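Local coordinates for cobalamin biosynthesis protein CobN (Mycobacterium tuberculosis, PDB 7C6O) that serves as the large catalytic subunit of cobaltochelatase, the enzyme complex that inserts cobalt into the corrin ring during cobalamin biosynthesis, at residues Arg511-Gly514 and Val518-Tyr521; Arg1014-Arg1017 and Asp1021-Gln1024; Trp271-Leu276 and Glu316-Ile321. All coordinates share one frame; numbering follows the deposited sequence.

How the contacts relate
Along the chain contact 3 comes first, then contact 1, then contact 2. Each closes before the next opens. Contacts 1 and 2 are neighbours, with centres 13 Å apart. Y521, on helix 517-522 of contact 1, lies against W1016, D1021 and Q1024 of contact 2, and its OH probably hydrogen-bonds S1015 O, at 2.6 Å. Residues some 500 positions apart in sequence are thus joined. Contact 3 stands alone beside the mixed sheet that includes strands 283-289 and 321-331. Its centre is about 41 Å from that of contact 1 and 47 Å from that of contact 2, across the chain's centre. The three therefore sample two separate regions of this large subunit.

Contact 1 (Arg511-Gly514 and Val518-Tyr521); sequences RGFG and VAIY
F513 lays the CD1 side of its ring against I520 and A519. F513 CD1 is 3.9 Å from I520 CG1, which approaches the ring obliquely. F513 CD1 is also 4.0 Å from A519 CB. The carbonyl of A519 sits at the ring edge, near its plane, with A519 O 3.8 Å from F513 CE1. The ring thus fits against two successive residues of the helix. The I520 chain is swung beside its own backbone N (chi1 -58°). This brings CG1 to the ring, while I520 CD1 reaches the F513 backbone, 3.9 Å from F513 O. The side chains that meet are apolar and buried. Within the loop, in one of two modelled conformers of R511, F513 CE2 points over the R511 guanidinium. The segment 511-514 belongs to the loop that leads from strand 503-507 into helix 517-522, so the loop folds back on the helix it starts. Q1009 of helix 1007-1013 touches both F513 and I520, while V1025 and W1029 bring helix 1019-1030 against the same cluster.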
# COMPACT_ATOMS: atom_id res chain seq x y z
N ARG A 511 -15.75 -3.20 -13.84
CA ARG A 511 -14.45 -3.56 -14.40
C ARG A 511 -14.60 -4.26 -15.75
O ARG A 511 -13.79 -4.05 -16.66
CB ARG A 511 -13.70 -4.43 -13.40
CG ARG A 511 -12.36 -4.94 -13.86
CD ARG A 511 -11.29 -3.88 -13.77
NE ARG A 511 -9.99 -4.46 -14.12
CZ ARG A 511 -9.59 -4.68 -15.37
NH1 ARG A 511 -10.38 -4.35 -16.38
NH2 ARG A 511 -8.41 -5.22 -15.59
N GLY A 512 -15.62 -5.10 -15.89
CA GLY A 512 -15.91 -5.76 -17.15
C GLY A 512 -15.85 -7.27 -17.13
O GLY A 512 -16.19 -7.89 -18.15
N PHE A 513 -15.45 -7.91 -16.03
CA PHE A 513 -15.35 -9.37 -16.03
C PHE A 513 -16.71 -10.05 -15.97
O PHE A 513 -16.83 -11.21 -16.37
CB PHE A 513 -14.48 -9.84 -14.86
CG PHE A 513 -13.02 -9.55 -15.05
CD1 PHE A 513 -12.27 -10.31 -15.92
CD2 PHE A 513 -12.41 -8.53 -14.35
CE1 PHE A 513 -10.92 -10.05 -16.10
CE2 PHE A 513 -11.06 -8.26 -14.53
CZ PHE A 513 -10.32 -9.03 -15.41
N GLY A 514 -17.74 -9.36 -15.48
CA GLY A 514 -19.09 -9.91 -15.55
C GLY A 514 -19.61 -9.98 -16.97
O GLY A 514 -20.41 -10.87 -17.30
N VAL A 518 -15.14 -15.44 -20.12
CA VAL A 518 -13.95 -15.99 -20.75
C VAL A 518 -12.71 -15.20 -20.34
O VAL A 518 -11.61 -15.76 -20.22
CB VAL A 518 -14.12 -16.03 -22.29
CG1 VAL A 518 -12.88 -16.60 -22.96
CG2 VAL A 518 -15.35 -16.84 -22.66
N ALA A 519 -12.87 -13.90 -20.10
CA ALA A 519 -11.75 -13.08 -19.66
C ALA A 519 -11.26 -13.49 -18.27
O ALA A 519 -10.09 -13.27 -17.94
CB ALA A 519 -12.13 -11.60 -19.66
N ILE A 520 -12.12 -14.09 -17.46
CA ILE A 520 -11.69 -14.55 -16.14
C ILE A 520 -10.68 -15.68 -16.26
O ILE A 520 -9.73 -15.77 -15.48
CB ILE A 520 -12.91 -14.97 -15.29
CG1 ILE A 520 -13.90 -13.81 -15.15
CG2 ILE A 520 -12.46 -15.46 -13.92
CD1 ILE A 520 -15.18 -14.18 -14.44
N TYR A 521 -10.87 -16.55 -17.25
CA TYR A 521 -9.97 -17.68 -17.43
C TYR A 521 -8.70 -17.33 -18.19
O TYR A 521 -7.74 -18.11 -18.15
CB TYR A 521 -10.68 -18.83 -18.17
CG TYR A 521 -11.61 -19.65 -17.31
CD1 TYR A 521 -12.91 -19.22 -17.05
CD2 TYR A 521 -11.20 -20.86 -16.76
CE1 TYR A 521 -13.77 -19.97 -16.26
CE2 TYR A 521 -12.06 -21.61 -15.97
CZ TYR A 521 -13.34 -21.17 -15.73
OH TYR A 521 -14.19 -21.92 -14.95

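Contact 2 (Arg1014-Arg1017 and Asp1021-Gln1024)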
# COMPACT_ATOMS: atom_id res chain seq x y z
N ARG A 1014 -19.84 -17.52 -11.17
CA ARG A 1014 -20.34 -18.88 -10.97
C ARG A 1014 -20.01 -19.81 -12.14
O ARG A 1014 -20.50 -20.94 -12.18
CB ARG A 1014 -21.85 -18.90 -10.70
CG ARG A 1014 -22.28 -17.95 -9.59
CD ARG A 1014 -23.72 -18.21 -9.14
NE ARG A 1014 -24.70 -17.84 -10.16
CZ ARG A 1014 -26.02 -17.92 -9.98
NH1 ARG A 1014 -26.50 -18.37 -8.83
NH2 ARG A 1014 -26.84 -17.56 -10.95
N SER A 1015 -19.17 -19.37 -13.08
CA SER A 1015 -18.87 -20.16 -14.28
C SER A 1015 -17.67 -21.08 -14.05
O SER A 1015 -16.62 -20.98 -14.70
CB SER A 1015 -18.63 -19.23 -15.47
OG SER A 1015 -19.80 -18.49 -15.79
N TRP A 1016 -17.84 -22.00 -13.10
CA TRP A 1016 -16.83 -22.98 -12.75
C TRP A 1016 -17.53 -24.20 -12.18
O TRP A 1016 -18.69 -24.13 -11.77
CB TRP A 1016 -15.82 -22.42 -11.73
CG TRP A 1016 -16.44 -22.13 -10.40
CD1 TRP A 1016 -17.12 -21.00 -10.03
CD2 TRP A 1016 -16.44 -22.98 -9.25
NE1 TRP A 1016 -17.54 -21.10 -8.73
CE2 TRP A 1016 -17.13 -22.31 -8.22
CE3 TRP A 1016 -15.92 -24.25 -8.99
CZ2 TRP A 1016 -17.32 -22.86 -6.96
CZ3 TRP A 1016 -16.11 -24.80 -7.73
CH2 TRP A 1016 -16.80 -24.11 -6.73
N ARG A 1017 -16.83 -25.34 -12.16
CA ARG A 1017 -17.43 -26.59 -11.72
C ARG A 1017 -16.52 -27.39 -10.78
O ARG A 1017 -17.00 -27.96 -9.79
CB ARG A 1017 -17.80 -27.44 -12.94
CG ARG A 1017 -17.81 -28.94 -12.68
CD ARG A 1017 -18.47 -29.69 -13.83
NE ARG A 1017 -17.90 -29.31 -15.12
CZ ARG A 1017 -18.48 -29.56 -16.29
NH1 ARG A 1017 -17.90 -29.19 -17.42
NH2 ARG A 1017 -19.66 -30.18 -16.33
N ASP A 1021 -10.99 -26.00 -12.85
CA ASP A 1021 -11.38 -24.63 -13.17
C ASP A 1021 -10.78 -23.64 -12.19
O ASP A 1021 -10.25 -22.60 -12.59
CB ASP A 1021 -12.90 -24.50 -13.18
CG ASP A 1021 -13.55 -25.28 -14.30
OD1 ASP A 1021 -12.93 -25.43 -15.37
OD2 ASP A 1021 -14.68 -25.75 -14.10
N LEU A 1022 -10.87 -23.95 -10.89
CA LEU A 1022 -10.26 -23.08 -9.88
C LEU A 1022 -8.77 -22.90 -10.14
O LEU A 1022 -8.26 -21.77 -10.13
CB LEU A 1022 -10.49 -23.67 -8.48
CG LEU A 1022 -11.94 -23.84 -8.03
CD1 LEU A 1022 -12.00 -24.51 -6.65
CD2 LEU A 1022 -12.68 -22.51 -8.02
N ALA A 1023 -8.06 -24.00 -10.40
CA ALA A 1023 -6.63 -23.92 -10.63
C ALA A 1023 -6.31 -23.16 -11.92
O ALA A 1023 -5.32 -22.42 -11.98
CB ALA A 1023 -6.02 -25.32 -10.68
N GLN A 1024 -7.13 -23.35 -12.96
CA GLN A 1024 -6.86 -22.67 -14.23
C GLN A 1024 -6.96 -21.16 -14.08
O GLN A 1024 -6.12 -20.42 -14.61
CB GLN A 1024 -7.83 -23.16 -15.31
CG GLN A 1024 -7.62 -22.48 -16.66
CD GLN A 1024 -8.53 -23.01 -17.75
OE1 GLN A 1024 -9.34 -23.91 -17.53
NE2 GLN A 1024 -8.39 -22.44 -18.95
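R1017 N donates to D1021 OD2 at 2.9 Å, and this backbone-to-side-chain bond is the polar link of the contact. Its N-H...O angle is 140°, so the bond is clearly bent. D1021 OD2 receives it on the anti lone pair, the one turned away from OD1. D1021 CG lies beside its own backbone N (chi1 -67°), which lets OD2 reach back from the first turn of the helix to the approaching loop.

The apolar part centres on W1016. W1016 CB packs on D1021 CB at 3.9 Å. L1022 CD2 lies over one face of the indole, toward its rim, and makes a CH-pi contact 4.1 Å from the centroid of the W1016 six-membered ring and 21° off the normal.

Segment 1014-1017 is in the loop joining helices 1007-1013 and 1019-1030, and the contact packs it on the first turn of the second. R1014 leaves the first helix with positive phi, and S1015 is the centre of an inverse gamma turn. D1018 OD1 accepts from D1021 N at the start of the second helix.

R1203 makes a cation-pi contact with W1016 and hydrogen-bonds its carbonyl. L1010 of helix 1007-1013 touches both W1016 and L1022, and A1083 of helix 1072-1089 also packs on L1022.

Contact 3 (Trp271-Leu276 and Glu316-Ile321); sequences WNVEHL and EFDGRI
W271 meets F317 and D318 in two different ways, one over the indole face and one at its edge. F317 CB sits 3.1 Å above the indole plane, toward the rim on the pyrrole side, and is 3.3 Å from W271 NE1. The two side chains cross at about a right angle. Beyond CB, the F317 ring leads away and turns an edge toward the W271 face. This is an edge-to-face pair with planes at 58° and centroids of the F317 and W271 six-membered rings 5.3 Å apart.

The W271 CG lies anti to the backbone N (chi1 -163°), and this carries NE1 toward the D318 carboxylate. W271 NE1 donates to D318 OD1 at 2.8 Å, with an angle of 142° at the hydrogen. The oxygen is met nearly end-on, and it lies tilted from the indole plane. V273 CG1 presses on the same carboxylate, 3.4 Å from D318 OD1.

Segment 316-321 leads into strand 321-331, next to strand 283-289 in the mixed sheet. On the other segment, N272 OD1 accepts from E274 N at 2.9 Å, forming an Asx turn, and V273 takes the N-cap position of helix 274-277.

The carboxylate of D318 has further partners. A254 N donates to OD2, and G255 N gives OD1 a weak bond. R320 NH2 is 3.4 Å from D318 OD2, but that oxygen is well out of the guanidinium plane, so only charge links them. The R320 N-H groups bond instead to Q285 and to the carbonyls of V251 and L252. The F317 ring is also stacked with Y843.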
# COMPACT_ATOMS: atom_id res chain seq x y z
N TRP A 271 10.26 13.47 11.95
CA TRP A 271 10.09 13.77 10.54
C TRP A 271 9.30 15.07 10.46
O TRP A 271 8.08 15.08 10.66
CB TRP A 271 9.39 12.63 9.80
CG TRP A 271 9.55 12.71 8.32
CD1 TRP A 271 8.72 13.34 7.44
CD2 TRP A 271 10.60 12.13 7.54
NE1 TRP A 271 9.19 13.19 6.15
CE2 TRP A 271 10.35 12.46 6.19
CE3 TRP A 271 11.74 11.38 7.85
CZ2 TRP A 271 11.19 12.05 5.15
CZ3 TRP A 271 12.57 10.98 6.81
CH2 TRP A 271 12.29 11.32 5.48
N ASN A 272 9.99 16.17 10.18
CA ASN A 272 9.45 17.51 10.36
C ASN A 272 9.40 18.24 9.03
O ASN A 272 10.45 18.49 8.42
CB ASN A 272 10.29 18.29 11.38
CG ASN A 272 9.61 19.56 11.84
OD1 ASN A 272 9.10 20.33 11.03
ND2 ASN A 272 9.60 19.79 13.15
N VAL A 273 8.19 18.59 8.59
CA VAL A 273 8.00 19.39 7.38
C VAL A 273 7.19 20.63 7.72
O VAL A 273 6.51 21.19 6.85
CB VAL A 273 7.31 18.57 6.27
CG1 VAL A 273 8.20 17.43 5.80
CG2 VAL A 273 5.96 18.05 6.75
N GLU A 274 7.25 21.06 8.98
CA GLU A 274 6.43 22.19 9.43
C GLU A 274 6.69 23.44 8.60
O GLU A 274 5.76 24.20 8.30
CB GLU A 274 6.68 22.47 10.91
CG GLU A 274 6.12 21.41 11.85
N HIS A 275 7.95 23.67 8.21
CA HIS A 275 8.27 24.85 7.41
C HIS A 275 7.65 24.81 6.02
O HIS A 275 7.43 25.87 5.43
CB HIS A 275 9.79 25.00 7.30
CG HIS A 275 10.48 23.87 6.59
ND1 HIS A 275 10.52 22.59 7.11
CD2 HIS A 275 11.15 23.82 5.42
CE1 HIS A 275 11.19 21.80 6.29
NE2 HIS A 275 11.58 22.53 5.25
N LEU A 276 7.36 23.62 5.49
CA LEU A 276 6.68 23.51 4.21
C LEU A 276 5.17 23.40 4.36
O LEU A 276 4.43 23.97 3.55
CB LEU A 276 7.21 22.30 3.43
CG LEU A 276 8.69 22.40 3.05
CD1 LEU A 276 9.21 21.09 2.46
CD2 LEU A 276 8.90 23.54 2.06
N GLU A 316 6.50 10.42 0.21
CA GLU A 316 5.18 10.28 0.84
C GLU A 316 5.22 10.64 2.32
O GLU A 316 4.20 11.06 2.88
CB GLU A 316 4.65 8.86 0.66
CG GLU A 316 4.17 8.55 -0.75
CD GLU A 316 3.78 7.09 -0.94
OE1 GLU A 316 4.12 6.26 -0.07
OE2 GLU A 316 3.13 6.78 -1.96
N PHE A 317 6.37 10.46 2.98
CA PHE A 317 6.49 10.85 4.38
C PHE A 317 6.26 12.34 4.57
O PHE A 317 5.85 12.78 5.65
CB PHE A 317 7.87 10.47 4.93
CG PHE A 317 8.03 9.01 5.27
CD1 PHE A 317 7.84 8.03 4.32
CD2 PHE A 317 8.43 8.63 6.55
CE1 PHE A 317 8.02 6.69 4.64
CE2 PHE A 317 8.60 7.30 6.87
CZ PHE A 317 8.40 6.33 5.92
N ASP A 318 6.53 13.14 3.53
CA ASP A 318 6.31 14.59 3.56
C ASP A 318 4.86 14.98 3.30
O ASP A 318 4.52 16.16 3.46
CB ASP A 318 7.17 15.29 2.51
CG ASP A 318 8.63 15.41 2.92
OD1 ASP A 318 9.06 14.75 3.88
OD2 ASP A 318 9.34 16.19 2.24
N GLY A 319 4.00 14.04 2.90
CA GLY A 319 2.67 14.41 2.46
C GLY A 319 2.59 14.91 1.04
O GLY A 319 1.62 15.59 0.68
N ARG A 320 3.58 14.61 0.21
CA ARG A 320 3.57 15.04 -1.18
C ARG A 320 2.61 14.19 -2.00
O ARG A 320 2.39 13.01 -1.72
CB ARG A 320 4.97 14.96 -1.78
CG ARG A 320 5.96 15.92 -1.15
CD ARG A 320 7.36 15.72 -1.71
NE ARG A 320 8.34 16.59 -1.06
CZ ARG A 320 9.64 16.58 -1.34
NH1 ARG A 320 10.13 15.76 -2.26
NH2 ARG A 320 10.46 17.41 -0.69
N ILE A 321 2.03 14.81 -3.03
CA ILE A 321 1.19 14.11 -3.99
C ILE A 321 2.08 13.50 -5.06
O ILE A 321 2.89 14.19 -5.69
CB ILE A 321 0.16 15.07 -4.61
CG1 ILE A 321 -0.68 15.74 -3.52
CG2 ILE A 321 -0.73 14.35 -5.61
CD1 ILE A 321 -1.60 16.83 -4.04